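Local coordinates for DNA repair protein RAD2 (Saccharomyces cerevisiae, PDB 4Q0W) that cuts single-stranded DNA as a magnesium-dependent endonuclease, making the incision that excision repair of ultraviolet-damaged, bulky-adducted or cross-linked DNA requires, at residues P169-A174 and G241-N246; H3-I8 and K231-L236. All coordinates share one frame; numbering follows the deposited sequence.

Contact 1: P169-A174 and G241-N246; sequences PMEAEA and GSDYTN. With CA (calcium ion), chain E.
Glu171 and Tyr244 approach from opposite directions, with Glu171 OE1 at the hydroxyl edge of the tyrosine ring and near its plane; the carboxylate itself is turned 57° from the ring. Glu171 OE1 is modelled 2.1 Å from Tyr244 OH, too short to be believed, so that separation is doubtful and no bond type is read from it. Glu171 gets there because its CG lies anti to the carbonyl carbon (chi1 -81°) and the chain runs on extended, out from the N-cap position of helix 172-181. This is the tight side: Pro80, Phe198 and Lys83 all touch both residues, while Leu82, Ala316 and the Tyr317 ring add further packing around Tyr244. The backbone under the tyrosine is a type I turn, Ser242 to Thr245, and within it an ST turn: Tyr244 N donates to Ser242 OG over 3.0 Å in a nearly straight bond. Carboxylates gathered like this form the metal site of the XPG/RAD2 nucleases, in which, by similarity, Glu171 and Glu173 hold one magnesium ion and Asp243 belongs to the second. Here a calcium ion stands in the site, on the looser, watery side of the contact. Glu173 reaches it by a bend at chi2 and binds through OE2 at 2.2 Å; Asp194 also ligates it, together with two waters. Asp243 makes no direct bond, its OD2 staying 3.2 Å from the calcium. Instead, water 1 donates to Asp243 OD2 over 2.6 Å while binding the ion. Glu171 likewise stops short, with OE2 3.6 Å from the calcium and 4.4 Å from Asp243 OD2. On this side Asp243 also packs against a phosphate of the bound DNA.

Contact 2: H3-I8 and K231-L236; sequences HSFWDI and KNMIEL. With nucleotides of chain C.
Phe5 turns its ring away from its own backbone N (chi1 -173°), out of helix 5-9 and toward helix 230-240, and Met233, bent at chi3, brings its sulfur to the far end of that ring. Met233 SD lies 3.7 Å from Phe5 CZ. The approach is oblique, neither over the face nor in the ring plane: the sulfur is 4.9 Å from the ring centroid and 64° off the ring normal, a Met-aromatic contact. Met233 CG comes alongside as well, 4.1 Å from Phe5 CE1. One turn further along helix 230-240, Leu236 takes the ring edge, its CD1 standing 4.3 Å from Phe5 CE1 and near the ring plane. Ile8, from the next turn of helix 5-9, points the same way and packs on Pro253 and Ile257. Phe196 and Leu197 of helix 194-197 also pack on Met233, and the side chains that meet between the two helices are buried and apolar. Next along the chain, Trp6 turns to the DNA. Its NE1 donates to OP1 of nucleotide DA5 of chain C over 3.0 Å, in a bond bent to 132°, with the phosphate oxygen at the indole edge. Tyr217 meets the indole edge-to-face, and Lys205 forms a cation-pi pair with it. Replacing Trp6 with a leucine would remove the indole N-H and would probably leave the phosphate oxygen without this donor and the Lys205 ammonium without the indole it packs against. The contact thus joins the start of the N-domain to helix 230-240 of the I-domain; this helix, the loop after it and helix 253-263, with a potassium ion bound nearby, are consistent with the helix-two-turn-helix DNA-binding element of XPG/FEN1-type nucleases.

How the contacts relate
Contacts 1 and 2 have centres 13 Å apart and touch directly: Gly241 O lies 3.0 Å from His3 N, a probable backbone hydrogen bond. Gly241 directly follows helix 230-240, so the helix that receives Phe5 in contact 2 leads straight into the turn that presents Asp243 and Tyr244 in contact 1. Along the chain their segments alternate; contact 2 joins the N-domain to the I-domain, whereas contact 1 lies within the I-domain. The Phe5 side chain is about 11 Å from the calcium ion and about 8 Å from the side chain of Asp194, one of its ligands. Each reaches the DNA: Trp6 bonds a phosphate oxygen and Asp243 packs on a phosphate, while Glu173 ligates the calcium.

Contact 1: P169-A174 and G241-N246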
ATOM      1  N   PRO A 169       3.205  33.226 -19.610  1.00 26.11           N
ATOM      2  CA  PRO A 169       3.119  34.187 -18.503  1.00 26.23           C
ATOM      3  C   PRO A 169       3.317  33.463 -17.176  1.00 26.81           C
ATOM      4  O   PRO A 169       4.052  33.942 -16.306  1.00 27.33           O
ATOM      5  CB  PRO A 169       1.682  34.704 -18.602  1.00 30.24           C
ATOM      6  CG  PRO A 169       1.322  34.550 -20.039  1.00 32.62           C
ATOM      7  CD  PRO A 169       2.044  33.318 -20.519  1.00 26.38           C
ATOM      8  N   MET A 170       2.683  32.297 -17.044  1.00 26.02           N
ATOM      9  CA  MET A 170       2.802  31.490 -15.836  1.00 25.68           C
ATOM     10  C   MET A 170       3.130  30.032 -16.173  1.00 30.06           C
ATOM     11  O   MET A 170       4.259  29.729 -16.564  1.00 26.28           O
ATOM     12  CB  MET A 170       1.530  31.607 -14.986  1.00 20.80           C
ATOM     13  CG  MET A 170       1.401  32.956 -14.277  1.00 30.27           C
ATOM     14  SD  MET A 170       2.511  33.047 -12.841  1.00 33.00           S
ATOM     15  CE  MET A 170       2.252  34.756 -12.334  1.00 39.80           C
ATOM     16  N   GLU A 171       2.160  29.130 -16.011  1.00 21.64           N
ATOM     17  CA  GLU A 171       2.423  27.705 -16.225  1.00 28.16           C
ATOM     18  C   GLU A 171       2.421  27.307 -17.706  1.00 25.34           C
ATOM     19  O   GLU A 171       1.532  27.689 -18.473  1.00 22.73           O
ATOM     20  CB  GLU A 171       1.444  26.839 -15.433  1.00 34.33           C
ATOM     21  CG  GLU A 171       1.850  26.682 -13.974  1.00 37.95           C
ATOM     22  CD  GLU A 171       0.704  26.239 -13.096  1.00 48.05           C
ATOM     23  OE1 GLU A 171      -0.318  26.956 -13.069  1.00 48.81           O
ATOM     24  OE2 GLU A 171       0.825  25.179 -12.439  1.00 42.54           O
ATOM     25  N   ALA A 172       3.428  26.538 -18.101  1.00 21.17           N
ATOM     26  CA  ALA A 172       3.555  26.120 -19.496  1.00 26.32           C
ATOM     27  C   ALA A 172       2.368  25.268 -19.969  1.00 22.61           C
ATOM     28  O   ALA A 172       1.871  25.468 -21.079  1.00 21.48           O
ATOM     29  CB  ALA A 172       4.865  25.391 -19.704  1.00 21.59           C
ATOM     30  N   GLU A 173       1.914  24.336 -19.128  1.00 20.71           N
ATOM     31  CA  GLU A 173       0.816  23.441 -19.502  1.00 24.69           C
ATOM     32  C   GLU A 173      -0.452  24.221 -19.801  1.00 17.88           C
ATOM     33  O   GLU A 173      -1.196  23.871 -20.715  1.00 21.27           O
ATOM     34  CB  GLU A 173       0.501  22.417 -18.399  1.00 30.69           C
ATOM     35  CG  GLU A 173       1.697  21.814 -17.722  1.00 36.75           C
ATOM     36  CD  GLU A 173       2.033  22.537 -16.441  1.00 42.30           C
ATOM     37  OE1 GLU A 173       2.941  23.400 -16.460  1.00 41.91           O
ATOM     38  OE2 GLU A 173       1.375  22.250 -15.417  1.00 47.81           O
ATOM     39  N   ALA A 174      -0.711  25.262 -19.012  1.00 20.25           N
ATOM     40  CA  ALA A 174      -1.881  26.102 -19.256  1.00 21.16           C
ATOM     41  C   ALA A 174      -1.760  26.771 -20.618  1.00 17.03           C
ATOM     42  O   ALA A 174      -2.712  26.796 -21.400  1.00 17.73           O
ATOM     43  CB  ALA A 174      -2.051  27.146 -18.151  1.00 18.50           C
ATOM     44  N   GLY A 241      -5.453  15.843  -4.573  1.00 13.27           N
ATOM     45  CA  GLY A 241      -4.325  16.747  -4.410  1.00 17.80           C
ATOM     46  C   GLY A 241      -3.655  17.068  -5.741  1.00 19.36           C
ATOM     47  O   GLY A 241      -3.603  16.220  -6.640  1.00 16.82           O
ATOM     48  N   SER A 242      -3.135  18.292  -5.864  1.00 16.10           N
ATOM     49  CA  SER A 242      -2.372  18.700  -7.039  1.00 17.53           C
ATOM     50  C   SER A 242      -1.505  19.866  -6.608  1.00 21.58           C
ATOM     51  O   SER A 242      -1.386  20.141  -5.413  1.00 16.63           O
ATOM     52  CB  SER A 242      -3.296  19.166  -8.160  1.00 14.27           C
ATOM     53  OG  SER A 242      -3.924  20.404  -7.812  1.00 18.15           O
ATOM     54  N   ASP A 243      -0.927  20.571  -7.573  1.00 13.57           N
ATOM     55  CA  ASP A 243      -0.161  21.781  -7.265  1.00 23.93           C
ATOM     56  C   ASP A 243      -1.028  22.883  -6.656  1.00 25.14           C
ATOM     57  O   ASP A 243      -0.495  23.831  -6.073  1.00 20.84           O
ATOM     58  CB  ASP A 243       0.492  22.348  -8.526  1.00 25.21           C
ATOM     59  CG  ASP A 243       1.727  21.578  -8.947  1.00 37.39           C
ATOM     60  OD1 ASP A 243       2.275  20.829  -8.104  1.00 33.92           O
ATOM     61  OD2 ASP A 243       2.149  21.742 -10.122  1.00 36.05           O
ATOM     62  N   TYR A 244      -2.349  22.778  -6.806  1.00 17.18           N
ATOM     63  CA  TYR A 244      -3.237  23.884  -6.404  1.00 19.02           C
ATOM     64  C   TYR A 244      -4.078  23.601  -5.168  1.00 19.26           C
ATOM     65  O   TYR A 244      -4.863  24.460  -4.735  1.00 16.20           O
ATOM     66  CB  TYR A 244      -4.198  24.251  -7.536  1.00 19.16           C
ATOM     67  CG  TYR A 244      -3.587  25.030  -8.677  1.00 24.01           C
ATOM     68  CD1 TYR A 244      -2.342  25.617  -8.564  1.00 26.74           C
ATOM     69  CD2 TYR A 244      -4.282  25.197  -9.867  1.00 27.39           C
ATOM     70  CE1 TYR A 244      -1.786  26.334  -9.618  1.00 23.48           C
ATOM     71  CE2 TYR A 244      -3.742  25.908 -10.915  1.00 32.28           C
ATOM     72  CZ  TYR A 244      -2.492  26.474 -10.783  1.00 28.85           C
ATOM     73  OH  TYR A 244      -1.960  27.184 -11.834  1.00 31.90           O
ATOM     74  N   THR A 245      -3.938  22.394  -4.623  1.00 13.76           N
ATOM     75  CA  THR A 245      -4.703  21.972  -3.456  1.00 15.63           C
ATOM     76  C   THR A 245      -4.044  20.734  -2.892  1.00 17.22           C
ATOM     77  O   THR A 245      -3.560  19.882  -3.648  1.00 13.77           O
ATOM     78  CB  THR A 245      -6.188  21.640  -3.816  1.00 16.01           C
ATOM     79  OG1 THR A 245      -6.808  20.959  -2.721  1.00 17.78           O
ATOM     80  CG2 THR A 245      -6.276  20.737  -5.070  1.00 13.80           C
ATOM     81  N   ASN A 246      -4.044  20.623  -1.565  1.00 14.85           N
ATOM     82  CA  ASN A 246      -3.510  19.439  -0.907  1.00 17.39           C
ATOM     83  C   ASN A 246      -4.538  18.313  -0.702  1.00 18.14           C
ATOM     84  O   ASN A 246      -4.231  17.285  -0.104  1.00 19.76           O
ATOM     85  CB  ASN A 246      -2.783  19.844   0.389  1.00 17.49           C
ATOM     86  CG  ASN A 246      -1.476  20.588   0.094  1.00 24.60           C
ATOM     87  OD1 ASN A 246      -0.683  20.135  -0.734  1.00 22.66           O
ATOM     88  ND2 ASN A 246      -1.268  21.748   0.734  1.00 12.89           N
TER
HETATM   89 CA    CA E1001       1.650  21.794 -13.266  1.00 54.63          CA
HETATM   90  O   HOH W   1       2.974  20.169 -11.963  1.00 43.25           O
HETATM   91  O   HOH W   2       4.013  21.613 -13.381  1.00 47.34           O

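Contact 2: H3-I8 and K231-L236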
ATOM      1  N   HIS A   3      -2.445  14.131  -8.401  1.00 15.42           N
ATOM      2  CA  HIS A   3      -1.960  12.861  -7.858  1.00 22.60           C
ATOM      3  C   HIS A   3      -2.853  11.675  -8.243  1.00 23.03           C
ATOM      4  O   HIS A   3      -4.073  11.737  -8.055  1.00 19.24           O
ATOM      5  CB  HIS A   3      -1.843  12.943  -6.338  1.00 24.86           C
ATOM      6  CG  HIS A   3      -1.020  11.843  -5.744  1.00 37.06           C
ATOM      7  ND1 HIS A   3      -1.541  10.902  -4.881  1.00 46.34           N
ATOM      8  CD2 HIS A   3       0.284  11.519  -5.911  1.00 41.93           C
ATOM      9  CE1 HIS A   3      -0.590  10.056  -4.529  1.00 44.96           C
ATOM     10  NE2 HIS A   3       0.527  10.405  -5.143  1.00 46.82           N
ATOM     11  N   SER A   4      -2.243  10.614  -8.782  1.00 17.98           N
ATOM     12  CA  SER A   4      -2.954   9.390  -9.186  1.00 19.56           C
ATOM     13  C   SER A   4      -3.835   9.563 -10.417  1.00 19.73           C
ATOM     14  O   SER A   4      -4.539   8.626 -10.821  1.00 21.25           O
ATOM     15  CB  SER A   4      -3.825   8.816  -8.046  1.00 18.56           C
ATOM     16  OG  SER A   4      -3.074   8.581  -6.878  1.00 27.92           O
ATOM     17  N   PHE A   5      -3.830  10.745 -11.010  1.00 14.97           N
ATOM     18  CA  PHE A   5      -4.738  10.977 -12.117  1.00 21.51           C
ATOM     19  C   PHE A   5      -4.476  10.073 -13.327  1.00 26.50           C
ATOM     20  O   PHE A   5      -5.415   9.656 -14.009  1.00 24.44           O
ATOM     21  CB  PHE A   5      -4.743  12.434 -12.562  1.00 17.64           C
ATOM     22  CG  PHE A   5      -5.792  12.715 -13.581  1.00 24.95           C
ATOM     23  CD1 PHE A   5      -7.135  12.715 -13.219  1.00 38.33           C
ATOM     24  CD2 PHE A   5      -5.458  12.899 -14.912  1.00 26.81           C
ATOM     25  CE1 PHE A   5      -8.124  12.937 -14.170  1.00 36.20           C
ATOM     26  CE2 PHE A   5      -6.439  13.130 -15.865  1.00 28.70           C
ATOM     27  CZ  PHE A   5      -7.771  13.151 -15.491  1.00 29.23           C
ATOM     28  N   TRP A   6      -3.207   9.779 -13.599  1.00 20.08           N
ATOM     29  CA  TRP A   6      -2.881   8.924 -14.734  1.00 25.40           C
ATOM     30  C   TRP A   6      -3.380   7.502 -14.493  1.00 21.42           C
ATOM     31  O   TRP A   6      -3.693   6.790 -15.441  1.00 24.44           O
ATOM     32  CB  TRP A   6      -1.383   8.950 -15.040  1.00 19.01           C
ATOM     33  CG  TRP A   6      -0.944  10.249 -15.663  1.00 22.50           C
ATOM     34  CD1 TRP A   6      -0.096  11.182 -15.120  1.00 19.45           C
ATOM     35  CD2 TRP A   6      -1.348  10.771 -16.935  1.00 16.26           C
ATOM     36  NE1 TRP A   6       0.053  12.241 -15.979  1.00 23.33           N
ATOM     37  CE2 TRP A   6      -0.700  12.015 -17.105  1.00 20.55           C
ATOM     38  CE3 TRP A   6      -2.192  10.307 -17.955  1.00 20.44           C
ATOM     39  CZ2 TRP A   6      -0.864  12.798 -18.253  1.00 20.21           C
ATOM     40  CZ3 TRP A   6      -2.357  11.079 -19.089  1.00 19.50           C
ATOM     41  CH2 TRP A   6      -1.693  12.314 -19.233  1.00 23.64           C
ATOM     42  N   ASP A   7      -3.476   7.102 -13.225  1.00 22.29           N
ATOM     43  CA  ASP A   7      -4.069   5.810 -12.880  1.00 26.91           C
ATOM     44  C   ASP A   7      -5.535   5.777 -13.287  1.00 30.23           C
ATOM     45  O   ASP A   7      -6.059   4.741 -13.703  1.00 29.87           O
ATOM     46  CB  ASP A   7      -3.967   5.538 -11.382  1.00 30.10           C
ATOM     47  CG  ASP A   7      -2.540   5.342 -10.917  1.00 38.57           C
ATOM     48  OD1 ASP A   7      -1.681   4.979 -11.750  1.00 40.59           O
ATOM     49  OD2 ASP A   7      -2.284   5.546  -9.712  1.00 45.55           O
ATOM     50  N   ILE A   8      -6.196   6.924 -13.168  1.00 20.38           N
ATOM     51  CA  ILE A   8      -7.604   7.021 -13.530  1.00 24.42           C
ATOM     52  C   ILE A   8      -7.780   7.147 -15.049  1.00 23.81           C
ATOM     53  O   ILE A   8      -8.677   6.535 -15.621  1.00 21.15           O
ATOM     54  CB  ILE A   8      -8.289   8.197 -12.792  1.00 20.29           C
ATOM     55  CG1 ILE A   8      -8.327   7.915 -11.283  1.00 22.05           C
ATOM     56  CG2 ILE A   8      -9.692   8.416 -13.319  1.00 19.09           C
ATOM     57  CD1 ILE A   8      -8.597   9.155 -10.427  1.00 18.86           C
ATOM     58  N   LYS A 231     -14.932  20.112 -15.158  1.00 23.13           N
ATOM     59  CA  LYS A 231     -15.258  20.462 -13.772  1.00 22.77           C
ATOM     60  C   LYS A 231     -15.073  19.261 -12.844  1.00 18.19           C
ATOM     61  O   LYS A 231     -14.548  19.408 -11.739  1.00 22.06           O
ATOM     62  CB  LYS A 231     -16.677  21.039 -13.648  1.00 25.11           C
ATOM     63  CG  LYS A 231     -17.052  21.381 -12.202  1.00 25.02           C
ATOM     64  CD  LYS A 231     -18.444  21.994 -12.081  1.00 40.03           C
ATOM     65  CE  LYS A 231     -18.923  22.008 -10.623  1.00 34.66           C
ATOM     66  N   ASN A 232     -15.489  18.072 -13.289  1.00 14.85           N
ATOM     67  CA  ASN A 232     -15.248  16.858 -12.517  1.00 16.79           C
ATOM     68  C   ASN A 232     -13.764  16.669 -12.192  1.00 18.48           C
ATOM     69  O   ASN A 232     -13.406  16.312 -11.062  1.00 16.10           O
ATOM     70  CB  ASN A 232     -15.691  15.608 -13.278  1.00 21.54           C
ATOM     71  CG  ASN A 232     -17.208  15.480 -13.420  1.00 32.64           C
ATOM     72  OD1 ASN A 232     -17.674  14.877 -14.387  1.00 27.25           O
ATOM     73  ND2 ASN A 232     -17.976  16.019 -12.463  1.00 22.12           N
ATOM     74  N   MET A 233     -12.913  16.854 -13.204  1.00 14.55           N
ATOM     75  CA  MET A 233     -11.467  16.695 -13.038  1.00 17.18           C
ATOM     76  C   MET A 233     -10.922  17.729 -12.056  1.00 15.01           C
ATOM     77  O   MET A 233     -10.061  17.430 -11.226  1.00 18.73           O
ATOM     78  CB  MET A 233     -10.751  16.816 -14.390  1.00 16.04           C
ATOM     79  CG  MET A 233     -11.026  15.630 -15.328  1.00 21.55           C
ATOM     80  SD  MET A 233     -10.076  15.684 -16.873  1.00 22.88           S
ATOM     81  CE  MET A 233     -10.868  17.052 -17.695  1.00 21.91           C
ATOM     82  N   ILE A 234     -11.431  18.951 -12.149  1.00 14.19           N
ATOM     83  CA  ILE A 234     -10.980  19.997 -11.248  1.00 14.08           C
ATOM     84  C   ILE A 234     -11.421  19.643  -9.811  1.00 20.70           C
ATOM     85  O   ILE A 234     -10.712  19.929  -8.850  1.00 14.31           O
ATOM     86  CB  ILE A 234     -11.511  21.374 -11.689  1.00 17.33           C
ATOM     87  CG1 ILE A 234     -10.923  21.757 -13.045  1.00 18.61           C
ATOM     88  CG2 ILE A 234     -11.203  22.452 -10.643  1.00 17.97           C
ATOM     89  CD1 ILE A 234     -11.447  23.086 -13.604  1.00 22.81           C
ATOM     90  N   GLU A 235     -12.570  18.986  -9.662  1.00 15.01           N
ATOM     91  CA  GLU A 235     -13.037  18.630  -8.320  1.00 18.36           C
ATOM     92  C   GLU A 235     -12.320  17.392  -7.795  1.00 17.23           C
ATOM     93  O   GLU A 235     -12.064  17.283  -6.595  1.00 17.25           O
ATOM     94  CB  GLU A 235     -14.562  18.455  -8.285  1.00 18.51           C
ATOM     95  CG  GLU A 235     -15.342  19.764  -8.549  1.00 20.60           C
ATOM     96  CD  GLU A 235     -16.731  19.764  -7.893  1.00 26.81           C
ATOM     97  OE1 GLU A 235     -17.336  18.675  -7.751  1.00 18.71           O
ATOM     98  OE2 GLU A 235     -17.212  20.853  -7.507  1.00 24.12           O
ATOM     99  N   LEU A 236     -11.997  16.456  -8.688  1.00 17.00           N
ATOM    100  CA  LEU A 236     -11.095  15.352  -8.331  1.00 15.32           C
ATOM    101  C   LEU A 236      -9.754  15.861  -7.774  1.00 15.44           C
ATOM    102  O   LEU A 236      -9.210  15.299  -6.813  1.00 16.30           O
ATOM    103  CB  LEU A 236     -10.824  14.463  -9.544  1.00 14.67           C
ATOM    104  CG  LEU A 236     -11.840  13.416  -9.969  1.00 19.38           C
ATOM    105  CD1 LEU A 236     -11.369  12.746 -11.288  1.00 14.32           C
ATOM    106  CD2 LEU A 236     -12.038  12.366  -8.850  1.00 18.17           C
TER
ATOM    107  P    DA C   5       2.228  13.928 -12.934  1.00 35.24           P
ATOM    108  OP1  DA C   5       1.154  14.131 -13.955  1.00 25.11           O
ATOM    109  OP2  DA C   5       1.911  14.053 -11.482  1.00 29.29           O
ATOM    110  O5'  DA C   5       2.936  12.496 -13.117  1.00 32.65           O
ATOM    111  C5'  DA C   5       3.545  12.176 -14.387  1.00 32.20           C
ATOM    112  C4'  DA C   5       4.072  10.756 -14.401  1.00 31.49           C
ATOM    113  O4'  DA C   5       5.265  10.675 -13.582  1.00 27.49           O
ATOM    114  C3'  DA C   5       3.115   9.686 -13.875  1.00 33.83           C
ATOM    115  O3'  DA C   5       3.164   8.587 -14.780  1.00 36.03           O
ATOM    116  C2'  DA C   5       3.673   9.338 -12.487  1.00 31.77           C
ATOM    117  C1'  DA C   5       5.168   9.598 -12.668  1.00 35.43           C
ATOM    118  N9   DA C   5       5.917  10.036 -11.488  1.00 35.57           N
ATOM    119  C8   DA C   5       5.598  11.057 -10.623  1.00 28.64           C
ATOM    120  N7   DA C   5       6.489  11.234  -9.671  1.00 34.06           N
ATOM    121  C5   DA C   5       7.466  10.274  -9.935  1.00 28.90           C
ATOM    122  C6   DA C   5       8.675   9.939  -9.285  1.00 31.17           C
ATOM    123  N6   DA C   5       9.122  10.576  -8.192  1.00 31.16           N
ATOM    124  N1   DA C   5       9.409   8.927  -9.809  1.00 32.31           N
ATOM    125  C2   DA C   5       8.964   8.301 -10.904  1.00 28.00           C
ATOM    126  N3   DA C   5       7.843   8.524 -11.597  1.00 31.91           N
ATOM    127  C4   DA C   5       7.131   9.531 -11.054  1.00 32.86           C
TER